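Local coordinates for protein chitinase (Chromobacterium violaceum, PDB 4TXG) that probably hydrolyses the glycosidic bonds of chitin, acting as a family 18 glycoside hydrolase, at residues N118-P123 and Y140-A145; V134-V139 and G361-I366; W403-G408 and W479-G484; G417-L422 and G437-D442; F713-V718 and N735-K740. One frame throughout, in Å; residues are numbered along the deposited sequence.

Contact 1: residues N118-P123 and Y140-A145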
# COMPACT_ATOMS: atom_id res chain seq x y z
N ASN A 118 -6.32 -9.62 26.83
CA ASN A 118 -6.23 -9.08 25.48
C ASN A 118 -4.86 -9.28 24.82
O ASN A 118 -4.76 -9.32 23.59
CB ASN A 118 -6.57 -7.59 25.51
CG ASN A 118 -8.06 -7.35 25.55
OD1 ASN A 118 -8.79 -7.79 24.67
ND2 ASN A 118 -8.52 -6.63 26.58
N ALA A 119 -3.83 -9.44 25.64
CA ALA A 119 -2.49 -9.63 25.10
C ALA A 119 -2.37 -10.94 24.31
O ALA A 119 -1.49 -11.09 23.46
CB ALA A 119 -1.46 -9.59 26.21
N LEU A 120 -3.27 -11.88 24.59
CA LEU A 120 -3.29 -13.15 23.87
C LEU A 120 -3.81 -13.00 22.43
O LEU A 120 -3.69 -13.93 21.63
CB LEU A 120 -4.14 -14.17 24.64
CG LEU A 120 -3.52 -14.61 25.96
CD1 LEU A 120 -4.54 -15.35 26.81
CD2 LEU A 120 -2.31 -15.47 25.69
N CYS A 121 -4.36 -11.84 22.11
CA CYS A 121 -4.91 -11.60 20.77
C CYS A 121 -4.13 -10.55 19.98
O CYS A 121 -4.59 -10.10 18.93
CB CYS A 121 -6.38 -11.17 20.88
SG CYS A 121 -7.44 -12.40 21.66
N ARG A 122 -2.96 -10.16 20.46
CA ARG A 122 -2.20 -9.14 19.75
C ARG A 122 -1.65 -9.72 18.44
O ARG A 122 -1.08 -10.80 18.44
CB ARG A 122 -1.05 -8.61 20.62
CG ARG A 122 -0.25 -7.51 19.93
CD ARG A 122 0.85 -6.94 20.84
NE ARG A 122 1.71 -7.98 21.39
CZ ARG A 122 2.79 -8.46 20.78
NH1 ARG A 122 3.16 -8.00 19.59
NH2 ARG A 122 3.50 -9.42 21.37
N PRO A 123 -1.86 -9.01 17.31
CA PRO A 123 -1.28 -9.46 16.03
C PRO A 123 0.23 -9.66 16.12
O PRO A 123 0.92 -8.89 16.80
CB PRO A 123 -1.62 -8.33 15.06
CG PRO A 123 -2.93 -7.79 15.60
CD PRO A 123 -2.76 -7.86 17.12
N TYR A 140 -9.51 -9.25 17.04
CA TYR A 140 -8.58 -10.34 16.73
C TYR A 140 -8.86 -11.61 17.52
O TYR A 140 -9.44 -11.58 18.60
CB TYR A 140 -7.14 -9.89 16.97
CG TYR A 140 -6.73 -8.73 16.10
CD1 TYR A 140 -6.53 -8.90 14.74
CD2 TYR A 140 -6.56 -7.45 16.63
CE1 TYR A 140 -6.16 -7.84 13.92
CE2 TYR A 140 -6.18 -6.38 15.82
CZ TYR A 140 -6.00 -6.58 14.46
OH TYR A 140 -5.63 -5.53 13.65
N LYS A 141 -8.44 -12.73 16.96
CA LYS A 141 -8.55 -14.03 17.61
C LYS A 141 -7.34 -14.26 18.49
O LYS A 141 -6.37 -13.52 18.40
CB LYS A 141 -8.64 -15.15 16.57
CG LYS A 141 -9.66 -14.88 15.49
CD LYS A 141 -9.49 -15.84 14.32
CE LYS A 141 -10.38 -15.43 13.17
NZ LYS A 141 -10.27 -16.38 12.03
N GLN A 142 -7.40 -15.27 19.35
CA GLN A 142 -6.19 -15.63 20.09
C GLN A 142 -5.15 -16.04 19.06
O GLN A 142 -5.43 -16.81 18.14
CB GLN A 142 -6.47 -16.73 21.11
CG GLN A 142 -7.39 -16.25 22.23
CD GLN A 142 -7.37 -17.14 23.45
OE1 GLN A 142 -6.39 -17.82 23.72
NE2 GLN A 142 -8.46 -17.12 24.21
N GLY A 143 -3.95 -15.47 19.19
CA GLY A 143 -2.92 -15.66 18.18
C GLY A 143 -2.79 -14.49 17.23
O GLY A 143 -1.81 -14.39 16.49
N GLY A 144 -3.78 -13.59 17.24
CA GLY A 144 -3.65 -12.33 16.52
C GLY A 144 -4.26 -12.22 15.13
O GLY A 144 -4.21 -11.15 14.53
N ALA A 145 -4.81 -13.31 14.60
CA ALA A 145 -5.45 -13.25 13.29
C ALA A 145 -6.75 -12.47 13.40
O ALA A 145 -7.41 -12.50 14.44
CB ALA A 145 -5.73 -14.66 12.75
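C121 and P123 run directly beside Q142 and G144, with the CA atoms of C121 and Q142 4.3 Å apart and little side-chain material between the two backbones. Residues 141-144 form a type II beta turn that rests against the chain leaving the 3-10 segment at 118-120, all within the N-terminal extension that precedes strand 155-161, the first strand of the barrel. One hydrogen bond joins the two segments: G143 N gives its proton to L120 O over 2.9 Å, almost straight at 170° and in the plane of the carbonyl. G144 CA lies 3.4 Å from C121 O in a CA-H...O contact, and the lack of a side chain lets G144 sit close against R122 O and P123 CA. C121 SG lies beside its own backbone N (chi1 -61°), where it passes 3.9 Å from Q142 CG and forms the disulfide with C137, tying the loop to a third part of the extension. Farther along, P123 crosses Y140 at about a right angle. This is a CH-pi contact: P123 CG sits 3.5 Å from the centroid of the Y140 ring, only 11° off its normal. The phenol end of Y140 is held elsewhere, its OH bonding to D390 and Q365, so the ring that carries the proline is fixed at its far end to the barrel. P123 CD follows CG onto the ring more loosely, 3.9 Å from Y140 CE2.

Contact 2: residues V134-V139 and G361-I366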
# COMPACT_ATOMS: atom_id res chain seq x y z
N VAL A 134 -5.13 -2.60 25.72
CA VAL A 134 -5.68 -2.48 24.38
C VAL A 134 -6.58 -3.67 24.09
O VAL A 134 -6.15 -4.82 24.21
CB VAL A 134 -4.55 -2.41 23.35
CG1 VAL A 134 -5.10 -2.23 21.94
CG2 VAL A 134 -3.59 -1.28 23.71
N PRO A 135 -7.84 -3.41 23.70
CA PRO A 135 -8.84 -4.48 23.55
C PRO A 135 -8.71 -5.28 22.25
O PRO A 135 -9.63 -5.28 21.43
CB PRO A 135 -10.17 -3.71 23.57
CG PRO A 135 -9.83 -2.37 23.00
CD PRO A 135 -8.43 -2.07 23.50
N TYR A 136 -7.59 -5.98 22.07
CA TYR A 136 -7.35 -6.71 20.83
C TYR A 136 -8.40 -7.78 20.54
O TYR A 136 -8.69 -8.07 19.39
CB TYR A 136 -5.98 -7.39 20.86
CG TYR A 136 -4.82 -6.43 20.79
CD1 TYR A 136 -4.63 -5.63 19.66
CD2 TYR A 136 -3.93 -6.33 21.84
CE1 TYR A 136 -3.55 -4.75 19.60
CE2 TYR A 136 -2.87 -5.46 21.78
CZ TYR A 136 -2.69 -4.68 20.67
OH TYR A 136 -1.61 -3.82 20.63
N CYS A 137 -8.95 -8.38 21.59
CA CYS A 137 -9.84 -9.52 21.39
C CYS A 137 -11.19 -9.10 20.83
O CYS A 137 -11.99 -9.94 20.43
CB CYS A 137 -10.00 -10.30 22.69
SG CYS A 137 -8.55 -11.36 23.02
N ALA A 138 -11.42 -7.79 20.75
CA ALA A 138 -12.62 -7.27 20.11
C ALA A 138 -12.58 -7.44 18.58
O ALA A 138 -13.63 -7.50 17.93
CB ALA A 138 -12.81 -5.79 20.47
N VAL A 139 -11.38 -7.54 18.02
CA VAL A 139 -11.19 -7.56 16.56
C VAL A 139 -10.34 -8.76 16.13
O VAL A 139 -10.44 -9.23 15.00
CB VAL A 139 -10.52 -6.23 16.07
CG1 VAL A 139 -10.00 -6.33 14.64
CG2 VAL A 139 -11.51 -5.06 16.19
N GLY A 361 -13.44 0.76 25.08
CA GLY A 361 -13.76 -0.65 25.07
C GLY A 361 -14.03 -1.21 23.69
O GLY A 361 -14.78 -2.17 23.53
N ARG A 362 -13.41 -0.60 22.67
CA ARG A 362 -13.50 -1.12 21.31
C ARG A 362 -12.21 -0.77 20.59
O ARG A 362 -11.57 0.22 20.92
CB ARG A 362 -14.72 -0.57 20.58
CG ARG A 362 -14.64 0.90 20.23
CD ARG A 362 -14.22 1.07 18.78
NE ARG A 362 -15.34 1.35 17.89
CZ ARG A 362 -15.39 0.95 16.63
NH1 ARG A 362 -16.44 1.25 15.86
NH2 ARG A 362 -14.38 0.24 16.13
N TYR A 363 -11.82 -1.57 19.62
CA TYR A 363 -10.49 -1.42 19.03
C TYR A 363 -10.48 -0.50 17.82
O TYR A 363 -11.43 -0.48 17.03
CB TYR A 363 -9.95 -2.81 18.65
CG TYR A 363 -8.53 -2.77 18.20
CD1 TYR A 363 -7.50 -2.60 19.12
CD2 TYR A 363 -8.20 -2.87 16.86
CE1 TYR A 363 -6.19 -2.55 18.72
CE2 TYR A 363 -6.89 -2.82 16.44
CZ TYR A 363 -5.89 -2.67 17.38
OH TYR A 363 -4.58 -2.61 17.00
N TYR A 364 -9.40 0.27 17.66
CA TYR A 364 -9.22 1.13 16.49
C TYR A 364 -7.98 0.72 15.71
O TYR A 364 -6.88 0.66 16.26
CB TYR A 364 -9.11 2.61 16.88
CG TYR A 364 -10.31 3.14 17.63
CD1 TYR A 364 -11.53 3.31 16.99
CD2 TYR A 364 -10.23 3.46 18.98
CE1 TYR A 364 -12.64 3.80 17.67
CE2 TYR A 364 -11.33 3.94 19.68
CZ TYR A 364 -12.54 4.11 19.02
OH TYR A 364 -13.64 4.58 19.70
N GLN A 365 -8.15 0.43 14.42
CA GLN A 365 -7.05 0.00 13.58
C GLN A 365 -6.31 1.19 12.96
O GLN A 365 -6.90 2.22 12.65
CB GLN A 365 -7.55 -0.95 12.48
CG GLN A 365 -7.89 -2.36 12.97
CD GLN A 365 -8.34 -3.30 11.85
OE1 GLN A 365 -9.21 -2.95 11.06
NE2 GLN A 365 -7.74 -4.49 11.79
N ILE A 366 -5.00 1.04 12.79
CA ILE A 366 -4.24 1.95 11.93
C ILE A 366 -3.71 1.18 10.75
O ILE A 366 -3.01 0.17 10.92
CB ILE A 366 -3.06 2.60 12.64
CG1 ILE A 366 -3.52 3.24 13.93
CG2 ILE A 366 -2.38 3.64 11.73
CD1 ILE A 366 -2.40 3.90 14.67
O HOH W 1 -2.24 -1.65 18.89
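V134 CG1 serves two rings at once: it lies over one face of Y136, displaced toward the rim, and in the plane of Y363 at its edge, 3.4 Å from Y363 CE1. The two tyrosines themselves meet obliquely, neither stacked nor edge-to-face, with centroids 5.3 Å apart and planes at 45°; Y363 OH lies at the edge of the Y136 ring, near its plane. The contact packs the N-terminal extension onto the bottom of the TIM barrel, where the chain passes from helix 338-360 into strand 365-371. Y363 points into the extension with CG anti to its backbone N (chi1 -173°), and no direct hydrogen bond crosses the contact. Instead a water lies 2.9 Å from Y136 OH and donates to Y363 OH, which also bonds D390. V139 crosses Y363 at about a right angle, with V139 CG2 3.7 Å from Y363 CB. P135, the centre of an inverse gamma turn, sets its CG 3.7 Å from R362 C. The guanidinium of R362 turns back instead, to Y363 O and to a salt bridge with D307. At the far end, Q365 NE2, which bonds Y140 OH, has V139 CG1 4.1 Å away.

Contact 3: residues W403-G408 and W479-G484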
# COMPACT_ATOMS: atom_id res chain seq x y z
N TRP A 403 2.53 8.81 -17.47
CA TRP A 403 3.48 9.80 -16.96
C TRP A 403 4.88 9.55 -17.55
O TRP A 403 5.73 10.45 -17.53
CB TRP A 403 3.52 9.77 -15.43
CG TRP A 403 3.57 8.38 -14.86
CD1 TRP A 403 4.69 7.64 -14.60
CD2 TRP A 403 2.46 7.56 -14.47
NE1 TRP A 403 4.34 6.42 -14.08
CE2 TRP A 403 2.98 6.35 -13.99
CE3 TRP A 403 1.07 7.74 -14.48
CZ2 TRP A 403 2.17 5.32 -13.53
CZ3 TRP A 403 0.26 6.72 -14.02
CH2 TRP A 403 0.81 5.52 -13.55
N ASN A 404 5.12 8.36 -18.07
CA ASN A 404 6.31 8.15 -18.89
C ASN A 404 6.04 7.27 -20.10
O ASN A 404 4.92 6.82 -20.32
CB ASN A 404 7.47 7.60 -18.05
CG ASN A 404 7.21 6.21 -17.50
OD1 ASN A 404 6.80 5.31 -18.22
ND2 ASN A 404 7.47 6.03 -16.20
N ARG A 405 7.08 7.03 -20.89
CA ARG A 405 6.92 6.44 -22.21
C ARG A 405 6.89 4.91 -22.24
O ARG A 405 6.67 4.33 -23.30
CB ARG A 405 8.05 6.92 -23.11
CG ARG A 405 9.41 6.29 -22.76
CD ARG A 405 10.53 6.98 -23.54
NE ARG A 405 11.84 6.40 -23.25
CZ ARG A 405 12.61 6.79 -22.24
NH1 ARG A 405 12.19 7.72 -21.39
NH2 ARG A 405 13.79 6.22 -22.05
N PHE A 406 7.13 4.27 -21.10
CA PHE A 406 7.28 2.82 -21.10
C PHE A 406 5.93 2.12 -21.02
O PHE A 406 5.28 2.10 -19.98
CB PHE A 406 8.19 2.38 -19.95
CG PHE A 406 9.57 2.97 -20.02
CD1 PHE A 406 10.47 2.53 -20.98
CD2 PHE A 406 9.96 3.97 -19.14
CE1 PHE A 406 11.74 3.08 -21.05
CE2 PHE A 406 11.23 4.52 -19.22
CZ PHE A 406 12.11 4.07 -20.17
N VAL A 407 5.51 1.56 -22.15
CA VAL A 407 4.19 0.96 -22.27
C VAL A 407 4.17 -0.45 -21.68
O VAL A 407 4.93 -1.31 -22.10
CB VAL A 407 3.75 0.89 -23.74
CG1 VAL A 407 2.35 0.29 -23.84
CG2 VAL A 407 3.80 2.29 -24.38
N GLY A 408 3.28 -0.69 -20.72
CA GLY A 408 3.26 -1.98 -20.07
C GLY A 408 2.16 -2.09 -19.03
O GLY A 408 1.40 -1.14 -18.84
N TRP A 479 5.57 -3.52 -23.79
CA TRP A 479 6.97 -3.09 -23.69
C TRP A 479 7.38 -2.24 -24.88
O TRP A 479 8.56 -2.15 -25.23
CB TRP A 479 7.93 -4.28 -23.52
CG TRP A 479 7.61 -5.19 -22.35
CD1 TRP A 479 7.60 -6.56 -22.37
CD2 TRP A 479 7.25 -4.80 -21.01
NE1 TRP A 479 7.26 -7.04 -21.13
CE2 TRP A 479 7.05 -5.99 -20.27
CE3 TRP A 479 7.08 -3.57 -20.36
CZ2 TRP A 479 6.68 -5.99 -18.93
CZ3 TRP A 479 6.72 -3.57 -19.01
CH2 TRP A 479 6.53 -4.77 -18.32
N GLY A 480 6.39 -1.60 -25.50
CA GLY A 480 6.64 -0.61 -26.52
C GLY A 480 6.93 0.75 -25.91
O GLY A 480 7.16 0.88 -24.70
N SER A 481 6.92 1.77 -26.76
CA SER A 481 7.28 3.12 -26.34
C SER A 481 6.27 4.13 -26.86
O SER A 481 5.83 4.05 -28.01
CB SER A 481 8.68 3.48 -26.83
OG SER A 481 8.98 4.84 -26.53
N SER A 482 5.94 5.10 -26.02
CA SER A 482 4.97 6.12 -26.40
C SER A 482 5.34 7.44 -25.76
O SER A 482 5.02 7.68 -24.60
CB SER A 482 3.57 5.70 -25.97
OG SER A 482 2.68 6.80 -26.02
N VAL A 483 6.03 8.30 -26.50
CA VAL A 483 6.46 9.58 -25.96
C VAL A 483 5.42 10.66 -26.26
O VAL A 483 4.88 10.71 -27.36
CB VAL A 483 7.84 9.99 -26.52
CG1 VAL A 483 8.21 11.42 -26.14
CG2 VAL A 483 8.91 9.00 -26.05
N GLY A 484 5.13 11.49 -25.27
CA GLY A 484 4.07 12.47 -25.39
C GLY A 484 4.56 13.90 -25.46
O GLY A 484 5.73 14.19 -25.19
O HOH W 2 11.49 4.13 -24.66
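R405 and V407 present their backbones to S482 and G480 in a short, roughly antiparallel pairing with a single beta bridge, F406 to S481. It joins the loop after barrel strand 391-395 to the one after strand 466-468, whose small antiparallel sheet is consistent with the insertion domain found in many GH18 chitinases. The tight part is the backbone. S482 N reaches R405 O over 2.9 Å, in the carbonyl plane and on a lone pair, whereas V407 N approaches G480 O at 3.1 Å from 43° above that carbonyl's plane. A bent, weak bond from W479 N to V407 O finishes the row. V407 fills the buried side, its CG2 3.8 Å from S482 CB, with W468 packed against both residues. W479 folds back until CZ3 is 4.0 Å from G408 CA, and its NE1 bonds D416.

The other side faces solvent and holds a water. R405 CG takes the crowded position between backbone N and carbonyl carbon (chi1 72°), over the centre of the F406 ring, and the chain then extends alongside V483, pointing the same way, with R405 CD 3.6 Å from V483 CG2. The guanidinium has F406 CZ over one face and makes a cation-pi contact with F424. R405 and V483 also touch a crystal neighbour, which may influence their placement. The water lies 2.7 Å from R405 NE and 3.2 Å from S481 OG.

Contact 4: residues G417-L422 and G437-D442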
# COMPACT_ATOMS: atom_id res chain seq x y z
N GLY A 417 11.34 -10.54 -17.04
CA GLY A 417 12.69 -10.34 -17.54
C GLY A 417 12.76 -9.33 -18.67
O GLY A 417 13.83 -9.07 -19.22
N LYS A 418 11.61 -8.73 -19.01
CA LYS A 418 11.54 -7.87 -20.20
C LYS A 418 10.91 -6.49 -19.95
O LYS A 418 10.55 -5.81 -20.90
CB LYS A 418 10.75 -8.58 -21.30
CG LYS A 418 11.36 -9.87 -21.82
CD LYS A 418 10.47 -10.49 -22.88
CE LYS A 418 10.59 -12.00 -22.92
NZ LYS A 418 10.06 -12.63 -21.67
N ASP A 419 10.78 -6.08 -18.69
CA ASP A 419 10.22 -4.76 -18.39
C ASP A 419 11.07 -3.69 -19.07
O ASP A 419 12.26 -3.57 -18.77
CB ASP A 419 10.14 -4.51 -16.88
CG ASP A 419 9.42 -3.21 -16.54
OD1 ASP A 419 9.91 -2.12 -16.91
OD2 ASP A 419 8.35 -3.26 -15.89
N ALA A 420 10.48 -2.93 -19.99
CA ALA A 420 11.23 -2.02 -20.84
C ALA A 420 11.89 -0.89 -20.03
O ALA A 420 12.93 -0.36 -20.42
CB ALA A 420 10.33 -1.43 -21.92
N GLU A 421 11.26 -0.52 -18.91
CA GLU A 421 11.82 0.52 -18.06
C GLU A 421 13.05 0.01 -17.33
O GLU A 421 14.09 0.67 -17.29
CB GLU A 421 10.77 1.02 -17.06
CG GLU A 421 11.25 2.19 -16.22
CD GLU A 421 10.12 2.88 -15.48
OE1 GLU A 421 10.40 3.90 -14.80
OE2 GLU A 421 8.95 2.43 -15.57
N LEU A 422 12.93 -1.18 -16.74
CA LEU A 422 14.06 -1.81 -16.06
C LEU A 422 15.22 -2.07 -17.02
O LEU A 422 16.38 -1.88 -16.65
CB LEU A 422 13.61 -3.12 -15.39
CG LEU A 422 12.60 -2.92 -14.26
CD1 LEU A 422 12.36 -4.24 -13.52
CD2 LEU A 422 13.08 -1.86 -13.30
N GLY A 437 14.04 -8.50 -11.00
CA GLY A 437 13.29 -7.34 -11.48
C GLY A 437 12.21 -6.98 -10.47
O GLY A 437 11.56 -7.87 -9.95
N TYR A 438 12.01 -5.69 -10.19
CA TYR A 438 11.23 -5.32 -9.01
C TYR A 438 9.89 -4.61 -9.26
O TYR A 438 9.17 -4.35 -8.30
CB TYR A 438 12.07 -4.44 -8.08
CG TYR A 438 12.63 -3.21 -8.75
CD1 TYR A 438 11.88 -2.04 -8.83
CD2 TYR A 438 13.89 -3.24 -9.31
CE1 TYR A 438 12.39 -0.92 -9.46
CE2 TYR A 438 14.41 -2.12 -9.94
CZ TYR A 438 13.66 -0.97 -10.00
OH TYR A 438 14.18 0.13 -10.63
N LEU A 439 9.56 -4.31 -10.51
CA LEU A 439 8.31 -3.59 -10.79
C LEU A 439 7.14 -4.56 -10.90
O LEU A 439 6.52 -4.70 -11.96
CB LEU A 439 8.43 -2.75 -12.08
CG LEU A 439 9.25 -1.46 -11.97
CD1 LEU A 439 9.25 -0.70 -13.29
CD2 LEU A 439 8.72 -0.59 -10.84
N ASN A 440 6.83 -5.23 -9.80
CA ASN A 440 5.76 -6.21 -9.82
C ASN A 440 5.25 -6.48 -8.42
O ASN A 440 5.94 -6.23 -7.43
CB ASN A 440 6.24 -7.51 -10.48
CG ASN A 440 7.47 -8.10 -9.80
OD1 ASN A 440 7.35 -8.85 -8.85
ND2 ASN A 440 8.66 -7.74 -10.29
N THR A 441 4.02 -6.98 -8.35
CA THR A 441 3.31 -7.23 -7.10
C THR A 441 4.05 -8.20 -6.19
O THR A 441 4.15 -7.98 -4.98
CB THR A 441 1.90 -7.77 -7.42
OG1 THR A 441 1.21 -6.81 -8.24
CG2 THR A 441 1.09 -8.02 -6.14
N ASP A 442 4.59 -9.25 -6.79
CA ASP A 442 5.29 -10.30 -6.05
C ASP A 442 6.51 -9.71 -5.33
O ASP A 442 6.76 -10.04 -4.16
CB ASP A 442 5.71 -11.43 -6.99
CG ASP A 442 6.42 -12.57 -6.29
OD1 ASP A 442 5.75 -13.51 -5.80
OD2 ASP A 442 7.67 -12.55 -6.26
O HOH W 3 6.18 -4.36 -14.55
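L422 reaches Y438 and L439 through one methyl: its CD2 lies 3.5 Å from Y438 CZ and 4.0 Å from L439 CD1, crossing both side chains at a slant. The contact packs the N-capped start of helix 420-424 against residues 437-439, the loop leading to helix 441-448, in the barrel part of the chitinase. The other methyl of L422, CD1, comes 3.8 Å from G437 CA and passes close to Y438 N, a buried amide for which the model holds no partner. L439 CD1 in turn lies beside the carboxylates of D419 and E421, crossing each at about a right angle.

D419, the N-cap, helps position this shell. Its CG is anti to the backbone N (chi1 -173°), and OD1 takes two amide protons at the helix start: E421 N at 2.9 Å, met nearly along the C-O axis, and L422 N at 3.2 Å, from the anti side and 34° out of the carboxylate plane. This anchors the backbone of L422. OD2 bonds H400, and a water lies between OD2 and L439 O, though it cannot serve every acceptor around it, so the bridge is not certain. L439 is itself the centre of an inverse gamma turn.

The second N-cap, N440, lies farther out. Its OD1 caps W443 N, while G437 O receives N726 ND2 as well as N440 ND2, the latter 2.9 Å away and above the carbonyl plane.

Contact 5: residues F713-V718 and N735-K740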
# COMPACT_ATOMS: atom_id res chain seq x y z
N PHE A 713 33.83 -8.17 8.62
CA PHE A 713 33.16 -9.12 9.52
C PHE A 713 32.82 -10.47 8.86
O PHE A 713 32.64 -11.48 9.55
CB PHE A 713 31.86 -8.53 10.08
CG PHE A 713 32.04 -7.53 11.19
CD1 PHE A 713 32.64 -6.30 10.95
CD2 PHE A 713 31.56 -7.80 12.47
CE1 PHE A 713 32.79 -5.37 11.97
CE2 PHE A 713 31.72 -6.87 13.50
CZ PHE A 713 32.33 -5.66 13.25
N GLY A 714 32.69 -10.48 7.54
CA GLY A 714 32.33 -11.71 6.85
C GLY A 714 30.85 -12.08 6.87
O GLY A 714 30.50 -13.25 6.74
N LEU A 715 29.99 -11.08 7.04
CA LEU A 715 28.54 -11.27 6.93
C LEU A 715 28.18 -11.96 5.62
O LEU A 715 28.69 -11.58 4.57
CB LEU A 715 27.82 -9.92 7.04
CG LEU A 715 26.29 -9.88 6.96
CD1 LEU A 715 25.77 -8.73 7.81
CD2 LEU A 715 25.79 -9.74 5.53
N LYS A 716 27.32 -12.97 5.68
CA LYS A 716 26.92 -13.66 4.45
C LYS A 716 25.59 -14.37 4.59
O LYS A 716 25.09 -14.59 5.69
CB LYS A 716 27.99 -14.67 4.05
CG LYS A 716 28.10 -15.86 4.98
CD LYS A 716 29.32 -16.71 4.63
CE LYS A 716 29.31 -18.04 5.35
NZ LYS A 716 29.17 -17.90 6.83
N VAL A 717 25.00 -14.74 3.46
CA VAL A 717 23.79 -15.54 3.46
C VAL A 717 24.14 -17.00 3.75
O VAL A 717 24.99 -17.58 3.07
CB VAL A 717 23.06 -15.44 2.11
CG1 VAL A 717 21.92 -16.46 2.02
CG2 VAL A 717 22.55 -14.01 1.92
N VAL A 718 23.49 -17.58 4.76
CA VAL A 718 23.72 -18.98 5.09
C VAL A 718 22.59 -19.86 4.57
O VAL A 718 22.72 -21.08 4.49
CB VAL A 718 23.89 -19.20 6.61
CG1 VAL A 718 25.24 -18.67 7.05
CG2 VAL A 718 22.76 -18.54 7.39
N ASN A 735 16.15 -14.71 2.83
CA ASN A 735 17.53 -15.16 2.82
C ASN A 735 18.08 -14.98 4.23
O ASN A 735 18.19 -13.85 4.71
CB ASN A 735 18.36 -14.37 1.82
CG ASN A 735 17.86 -14.54 0.40
OD1 ASN A 735 17.62 -15.66 -0.04
ND2 ASN A 735 17.71 -13.44 -0.32
N ARG A 736 18.39 -16.07 4.92
CA ARG A 736 18.89 -15.92 6.28
C ARG A 736 20.37 -15.60 6.26
O ARG A 736 21.16 -16.25 5.58
CB ARG A 736 18.62 -17.17 7.12
CG ARG A 736 18.87 -16.91 8.61
CD ARG A 736 18.11 -17.87 9.51
NE ARG A 736 18.26 -17.48 10.91
CZ ARG A 736 17.50 -16.57 11.52
NH1 ARG A 736 16.52 -15.95 10.86
NH2 ARG A 736 17.73 -16.27 12.79
N VAL A 737 20.74 -14.57 7.02
CA VAL A 737 22.09 -14.02 7.04
C VAL A 737 22.76 -14.37 8.36
O VAL A 737 22.09 -14.47 9.38
CB VAL A 737 22.03 -12.49 6.85
CG1 VAL A 737 23.32 -11.81 7.27
CG2 VAL A 737 21.68 -12.18 5.40
N SER A 738 24.07 -14.60 8.33
CA SER A 738 24.85 -14.82 9.54
C SER A 738 26.02 -13.85 9.60
O SER A 738 26.71 -13.63 8.61
CB SER A 738 25.37 -16.25 9.61
OG SER A 738 26.38 -16.40 10.59
N VAL A 739 26.23 -13.26 10.77
CA VAL A 739 27.48 -12.55 11.01
C VAL A 739 27.94 -12.89 12.42
O VAL A 739 27.13 -12.99 13.34
CB VAL A 739 27.33 -11.02 10.82
CG1 VAL A 739 26.30 -10.45 11.81
CG2 VAL A 739 28.70 -10.32 10.95
N LYS A 740 29.24 -13.12 12.58
CA LYS A 740 29.79 -13.48 13.88
C LYS A 740 30.70 -12.37 14.40
O LYS A 740 31.39 -11.71 13.63
CB LYS A 740 30.60 -14.77 13.78
CG LYS A 740 29.82 -15.98 13.32
CD LYS A 740 30.69 -17.22 13.33
CE LYS A 740 29.92 -18.43 12.81
NZ LYS A 740 30.74 -19.66 12.80
O HOH W 4 31.01 -13.58 10.33
O HOH W 5 33.65 -12.02 12.13
O HOH W 6 29.26 -14.97 8.48
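L715 fits between V737 and V739, setting its CG 3.6 Å from V737 CG1 and its CB 4.0 Å from V739 CB. Beside it V739 CG2 butts against F713 CB at 3.7 Å, and V717 meets V737 at about a right angle, methyl CG2 to methyl CG2. V717 and V737 share one face of the sheet; L715 and F713, in the loop leading into the strand, continue the apolar row, and I707 and V757 of the beta-sandwich pack on L715. V718, at a corner of the chain, sets CG1 3.5 Å from the CB of S738, which lies on the face of K716.

The backbones pair antiparallel, with 716-719 as an outermost strand beside 734-740. K716 and S738 form a hydrogen-bonded pair, S738 N to K716 O being 2.8 Å and nearly straight at 169°, and V718 N adds a bond to R736 O; V717 and V737 are the non-hydrogen-bonded pair. Toward F713 waters take over: one donates to F713 O and accepts from K740 N, a second donates to the carbonyls of F713 and K740, and a third to those of G714 and S738.

The chemistry divides accordingly: L715, V737 and V739 are buried, whereas V718 and the lysines are exposed, and K716 NZ and K740 NZ, 6.4 Å apart, may repel mildly at the surface.

In the fold
Contacts 1 and 2 share the N-terminal extension: their segments alternate along the chain, their centres are 10 Å apart, and the C121-C137 disulfide joins them. Contacts 3 and 4, with centres 14 Å apart, lie on the opposite side of the chain's centre, their centres about 47 and 37 Å from that of contact 1. Contact 4 falls within the sequence between the two segments of contact 3, and W479 packs on K418, D419 and A420 to connect them. Contact 5 comes last, its centre about 28 Å from that of contact 4. Contacts 1 and 2 thus attach the extension to the barrel, at strand 365-371 among others, 3 and 4 join loops of the glycosyl hydrolase part, and 5 lies within the C-terminal beta-sandwich.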